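Internalin C2 (Listeria monocytogenes serotype 4b str. F2365, PDB 4FHO) is a leucine-rich repeat protein of the internalin family, linked to host-cell adhesion and invasion, and probably recognises a binding partner. Local coordinates at residues L197-D210 / P218-T231. Sequence-based numbering, arbitrary orientation.
Sequences LASLPNLIEVHLKD and PLANLSNLFIVTLT
With CG anti to the backbone N (chi1 -150°), Leu-225 brings CD1 to 3.6 Å from CG2 of Val-206, while Leu-222, its CG beside the backbone N (chi1 -61°), puts both methyls against Leu-197 O. The two segments belong to successive coils of the leucine-rich repeat solenoid, and strands 205-207 and 227-229 run parallel at the end of its nine-stranded sheet, with 227-229 outermost. Val-206 and Val-228 point to the inner face, where Leu-197, Leu-203, Leu-208 and Leu-222 are buried; Glu-205, His-207, Ile-227 and Thr-229 lie on the concave face. Leu-222 CD1 meets Leu-203 CD1 obliquely at 4.0 Å, and its CD2 also lies against Leu-200 O. Asn-224 ties its coil to the one before: its ND2 donates to Pro-201 O at 3.0 Å, with the acceptor close to the amide plane but the donor tilted 30° from the carbonyl plane. Asn-202 of the previous coil uses its ND2 likewise, on Ser-179 O. At the strand entrance Ile-204 O is gripped by two amides, Phe-226 N on a lone pair in the carbonyl plane and Ile-227 N nearly head-on to the oxygen. Val-206 continues the pairing in both directions, its N giving to Ile-227 O and its O receiving Thr-229 N. On the concave face Glu-205 lies alongside Ile-227, pointing the same way, and its OE2 forms a salt bridge with Arg-185. The His-207 ring takes Ile-227 CG2 at its edge. Leu-208 N donates to Thr-229 O at 2.9 Å, and a water joins Leu-208 O to Thr-231 N. The C-terminal residue closes the contact: Thr-231 OG1 accepts Asp-210 N at 2.8 Å, while its CG2 packs 3.8 Å from Lys-209 CE.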
loop_
_atom_site.group_PDB
_atom_site.type_symbol
_atom_site.label_atom_id
_atom_site.label_comp_id
_atom_site.label_asym_id
_atom_site.label_seq_id
_atom_site.Cartn_x
_atom_site.Cartn_y
_atom_site.Cartn_z
ATOM N N LEU A 197 3.782 1.843 22.945
ATOM C CA LEU A 197 3.530 0.420 22.692
ATOM C C LEU A 197 2.849 -0.295 23.865
ATOM O O LEU A 197 2.230 -1.332 23.652
ATOM C CB LEU A 197 4.827 -0.306 22.266
ATOM C CG LEU A 197 5.640 0.279 21.082
ATOM C CD1 LEU A 197 6.731 -0.692 20.651
ATOM C CD2 LEU A 197 4.789 0.673 19.881
ATOM N N ALA A 198 2.915 0.274 25.076
ATOM C CA ALA A 198 2.229 -0.289 26.265
ATOM C C ALA A 198 0.696 -0.375 26.157
ATOM O O ALA A 198 0.091 -1.236 26.802
ATOM C CB ALA A 198 2.604 0.490 27.521
ATOM N N SER A 199 0.087 0.506 25.354
ATOM C CA SER A 199 -1.361 0.469 25.069
ATOM C C SER A 199 -1.729 -0.367 23.818
ATOM O O SER A 199 -2.864 -0.277 23.340
ATOM C CB SER A 199 -1.907 1.909 24.951
ATOM O OG SER A 199 -1.371 2.578 23.831
ATOM N N LEU A 200 -0.788 -1.173 23.305
ATOM C CA LEU A 200 -1.023 -2.094 22.180
ATOM C C LEU A 200 -0.952 -3.539 22.707
ATOM O O LEU A 200 0.100 -4.189 22.598
ATOM C CB LEU A 200 0.001 -1.829 21.065
ATOM C CG LEU A 200 0.053 -0.394 20.525
ATOM C CD1 LEU A 200 1.103 -0.263 19.431
ATOM C CD2 LEU A 200 -1.297 0.067 20.006
ATOM N N PRO A 201 -2.064 -4.044 23.300
ATOM C CA PRO A 201 -2.010 -5.349 23.995
ATOM C C PRO A 201 -1.866 -6.610 23.123
ATOM O O PRO A 201 -1.442 -7.655 23.630
ATOM C CB PRO A 201 -3.335 -5.378 24.769
ATOM C CG PRO A 201 -4.256 -4.538 23.962
ATOM C CD PRO A 201 -3.393 -3.415 23.467
ATOM N N ASN A 202 -2.193 -6.516 21.833
ATOM C CA ASN A 202 -2.180 -7.677 20.947
ATOM C C ASN A 202 -0.853 -7.884 20.201
ATOM O O ASN A 202 -0.771 -8.805 19.393
ATOM C CB ASN A 202 -3.380 -7.617 19.989
ATOM C CG ASN A 202 -4.705 -7.593 20.734
ATOM O OD1 ASN A 202 -5.094 -8.582 21.343
ATOM N ND2 ASN A 202 -5.389 -6.453 20.712
ATOM N N LEU A 203 0.177 -7.067 20.492
ATOM C CA LEU A 203 1.483 -7.158 19.821
ATOM C C LEU A 203 2.121 -8.528 20.050
ATOM O O LEU A 203 2.277 -8.974 21.205
ATOM C CB LEU A 203 2.458 -6.051 20.263
ATOM C CG LEU A 203 2.313 -4.652 19.680
ATOM C CD1 LEU A 203 3.240 -3.710 20.426
ATOM C CD2 LEU A 203 2.640 -4.656 18.188
ATOM N N ILE A 204 2.407 -9.202 18.935
ATOM C CA ILE A 204 3.097 -10.480 18.896
ATOM C C ILE A 204 4.575 -10.290 18.522
ATOM O O ILE A 204 5.456 -10.893 19.149
ATOM C CB ILE A 204 2.418 -11.459 17.900
ATOM C CG1 ILE A 204 0.922 -11.625 18.218
ATOM C CG2 ILE A 204 3.112 -12.819 17.938
ATOM C CD1 ILE A 204 0.196 -12.579 17.286
ATOM N N GLU A 205 4.838 -9.462 17.520
ATOM C CA GLU A 205 6.167 -9.299 16.920
ATOM C C GLU A 205 6.474 -7.811 16.846
ATOM O O GLU A 205 5.733 -7.064 16.206
ATOM C CB GLU A 205 6.178 -9.944 15.528
ATOM C CG GLU A 205 7.413 -9.698 14.666
ATOM C CD GLU A 205 7.391 -10.511 13.380
ATOM O OE1 GLU A 205 7.448 -11.752 13.467
ATOM O OE2 GLU A 205 7.328 -9.921 12.278
ATOM N N VAL A 206 7.543 -7.387 17.523
ATOM C CA VAL A 206 8.005 -6.005 17.519
ATOM C C VAL A 206 9.462 -5.992 17.076
ATOM O O VAL A 206 10.308 -6.538 17.752
ATOM C CB VAL A 206 7.830 -5.336 18.881
ATOM C CG1 VAL A 206 8.146 -3.843 18.795
ATOM C CG2 VAL A 206 6.401 -5.505 19.368
ATOM N N HIS A 207 9.757 -5.409 15.922
ATOM C CA HIS A 207 11.128 -5.328 15.416
ATOM C C HIS A 207 11.598 -3.902 15.579
ATOM O O HIS A 207 11.076 -2.987 14.927
ATOM C CB HIS A 207 11.226 -5.803 13.966
ATOM C CG HIS A 207 11.147 -7.305 13.775
ATOM N ND1 HIS A 207 11.378 -7.881 12.574
ATOM C CD2 HIS A 207 10.865 -8.331 14.647
ATOM C CE1 HIS A 207 11.243 -9.213 12.690
ATOM N NE2 HIS A 207 10.941 -9.488 13.959
ATOM N N LEU A 208 12.585 -3.696 16.456
ATOM C CA LEU A 208 13.119 -2.363 16.785
ATOM C C LEU A 208 14.653 -2.301 16.730
ATOM O O LEU A 208 15.251 -1.519 17.444
ATOM C CB LEU A 208 12.590 -1.927 18.161
ATOM C CG LEU A 208 11.085 -1.632 18.280
ATOM C CD1 LEU A 208 10.678 -1.573 19.746
ATOM C CD2 LEU A 208 10.669 -0.355 17.591
ATOM N N LYS A 209 15.281 -3.065 15.824
ATOM C CA LYS A 209 16.753 -3.049 15.655
ATOM C C LYS A 209 17.221 -1.685 15.136
ATOM O O LYS A 209 16.463 -1.010 14.491
ATOM C CB LYS A 209 17.231 -4.133 14.672
ATOM C CG LYS A 209 16.913 -5.553 15.117
ATOM C CD LYS A 209 17.278 -6.607 14.083
ATOM C CE LYS A 209 18.765 -6.715 13.864
ATOM N NZ LYS A 209 19.150 -8.068 13.371
ATOM N N ASP A 210 18.462 -1.304 15.451
ATOM C CA ASP A 210 19.086 -0.042 14.978
ATOM C C ASP A 210 18.204 1.189 15.240
ATOM O O ASP A 210 17.979 2.025 14.368
ATOM C CB ASP A 210 19.507 -0.157 13.498
ATOM C CG ASP A 210 20.706 -1.070 13.307
ATOM O OD1 ASP A 210 21.848 -0.577 13.411
ATOM O OD2 ASP A 210 20.512 -2.278 13.059
ATOM N N PRO A 218 7.858 -0.353 28.866
ATOM C CA PRO A 218 6.521 -0.396 28.226
ATOM C C PRO A 218 6.126 -1.737 27.595
ATOM O O PRO A 218 4.931 -1.988 27.414
ATOM C CB PRO A 218 6.599 0.719 27.183
ATOM C CG PRO A 218 7.667 1.628 27.689
ATOM C CD PRO A 218 8.683 0.715 28.271
ATOM N N LEU A 219 7.115 -2.600 27.317
ATOM C CA LEU A 219 6.877 -3.978 26.872
ATOM C C LEU A 219 6.604 -4.989 27.986
ATOM O O LEU A 219 6.052 -6.053 27.685
ATOM C CB LEU A 219 8.055 -4.477 26.007
ATOM C CG LEU A 219 8.460 -3.582 24.828
ATOM C CD1 LEU A 219 9.631 -4.202 24.080
ATOM C CD2 LEU A 219 7.289 -3.341 23.885
ATOM N N ALA A 220 6.969 -4.664 29.237
ATOM C CA ALA A 220 6.909 -5.604 30.384
ATOM C C ALA A 220 5.546 -6.263 30.605
ATOM O O ALA A 220 5.492 -7.448 30.958
ATOM C CB ALA A 220 7.353 -4.916 31.681
ATOM N N ASN A 221 4.469 -5.499 30.388
ATOM C CA ASN A 221 3.083 -5.994 30.577
ATOM C C ASN A 221 2.368 -6.576 29.347
ATOM O O ASN A 221 1.318 -7.212 29.498
ATOM C CB ASN A 221 2.231 -4.914 31.268
ATOM C CG ASN A 221 2.460 -4.891 32.757
ATOM O OD1 ASN A 221 2.092 -5.833 33.456
ATOM N ND2 ASN A 221 3.113 -3.844 33.244
ATOM N N LEU A 222 2.966 -6.437 28.166
ATOM C CA LEU A 222 2.413 -7.015 26.935
ATOM C C LEU A 222 2.572 -8.532 26.984
ATOM O O LEU A 222 3.696 -9.039 26.972
ATOM C CB LEU A 222 3.121 -6.446 25.714
ATOM C CG LEU A 222 3.018 -4.931 25.510
ATOM C CD1 LEU A 222 3.785 -4.564 24.252
ATOM C CD2 LEU A 222 1.575 -4.449 25.434
ATOM N N SER A 223 1.441 -9.234 27.073
ATOM C CA SER A 223 1.415 -10.673 27.381
ATOM C C SER A 223 1.315 -11.604 26.172
ATOM O O SER A 223 1.453 -12.802 26.348
ATOM C CB SER A 223 0.285 -10.985 28.375
ATOM O OG SER A 223 -0.991 -10.728 27.820
ATOM N N ASN A 224 1.081 -11.069 24.965
ATOM C CA ASN A 224 1.048 -11.883 23.724
ATOM C C ASN A 224 2.350 -11.825 22.899
ATOM O O ASN A 224 2.400 -12.352 21.792
ATOM C CB ASN A 224 -0.152 -11.479 22.862
ATOM C CG ASN A 224 -1.473 -11.631 23.592
ATOM O OD1 ASN A 224 -1.850 -12.731 23.987
ATOM N ND2 ASN A 224 -2.185 -10.523 23.772
ATOM N N LEU A 225 3.415 -11.279 23.484
ATOM C CA LEU A 225 4.632 -10.909 22.772
ATOM C C LEU A 225 5.456 -12.182 22.553
ATOM O O LEU A 225 5.804 -12.857 23.520
ATOM C CB LEU A 225 5.399 -9.867 23.608
ATOM C CG LEU A 225 6.307 -8.776 23.060
ATOM C CD1 LEU A 225 5.674 -8.030 21.896
ATOM C CD2 LEU A 225 6.642 -7.821 24.199
ATOM N N PHE A 226 5.705 -12.543 21.290
ATOM C CA PHE A 226 6.624 -13.635 20.946
ATOM C C PHE A 226 8.065 -13.144 20.831
ATOM O O PHE A 226 8.960 -13.858 21.273
ATOM C CB PHE A 226 6.216 -14.391 19.674
ATOM C CG PHE A 226 7.154 -15.524 19.324
ATOM C CD1 PHE A 226 7.111 -16.728 20.039
ATOM C CD2 PHE A 226 8.126 -15.365 18.325
ATOM C CE1 PHE A 226 7.992 -17.767 19.747
ATOM C CE2 PHE A 226 9.013 -16.408 18.031
ATOM C CZ PHE A 226 8.945 -17.602 18.738
ATOM N N ILE A 227 8.293 -11.977 20.224
ATOM C CA ILE A 227 9.651 -11.446 20.027
ATOM C C ILE A 227 9.701 -9.927 19.927
ATOM O O ILE A 227 8.850 -9.299 19.284
ATOM C CB ILE A 227 10.358 -12.112 18.812
ATOM C CG1 ILE A 227 11.874 -11.837 18.817
ATOM C CG2 ILE A 227 9.704 -11.730 17.489
ATOM C CD1 ILE A 227 12.627 -12.530 17.692
ATOM N N VAL A 228 10.671 -9.348 20.626
ATOM C CA VAL A 228 11.108 -7.970 20.427
ATOM C C VAL A 228 12.568 -8.046 20.033
ATOM O O VAL A 228 13.322 -8.760 20.695
ATOM C CB VAL A 228 11.004 -7.124 21.701
ATOM C CG1 VAL A 228 11.365 -5.682 21.382
ATOM C CG2 VAL A 228 9.602 -7.201 22.285
ATOM N N THR A 229 12.977 -7.321 18.995
ATOM C CA THR A 229 14.381 -7.285 18.576
ATOM C C THR A 229 14.952 -5.886 18.775
ATOM O O THR A 229 14.252 -4.894 18.558
ATOM C CB THR A 229 14.558 -7.749 17.126
ATOM O OG1 THR A 229 13.867 -6.868 16.256
ATOM C CG2 THR A 229 13.991 -9.179 16.952
ATOM N N LEU A 230 16.215 -5.827 19.198
ATOM C CA LEU A 230 16.980 -4.580 19.320
ATOM C C LEU A 230 18.408 -4.796 18.832
ATOM O O LEU A 230 18.800 -5.923 18.554
ATOM C CB LEU A 230 17.035 -4.146 20.786
ATOM C CG LEU A 230 15.743 -3.767 21.518
ATOM C CD1 LEU A 230 15.993 -3.673 23.024
ATOM C CD2 LEU A 230 15.163 -2.462 21.002
ATOM N N THR A 231 19.158 -3.705 18.696
ATOM C CA THR A 231 20.632 -3.729 18.686
ATOM C C THR A 231 21.198 -2.647 19.620
ATOM O O THR A 231 20.455 -1.867 20.216
ATOM C CB THR A 231 21.198 -3.514 17.280
ATOM O OG1 THR A 231 20.686 -2.290 16.752
ATOM C CG2 THR A 231 20.827 -4.674 16.368
ATOM O OXT THR A 231 22.411 -2.517 19.811
HETATM O O HOH W 1 2.003 -2.601 28.952
HETATM O O HOH W 2 17.915 -1.076 18.500
#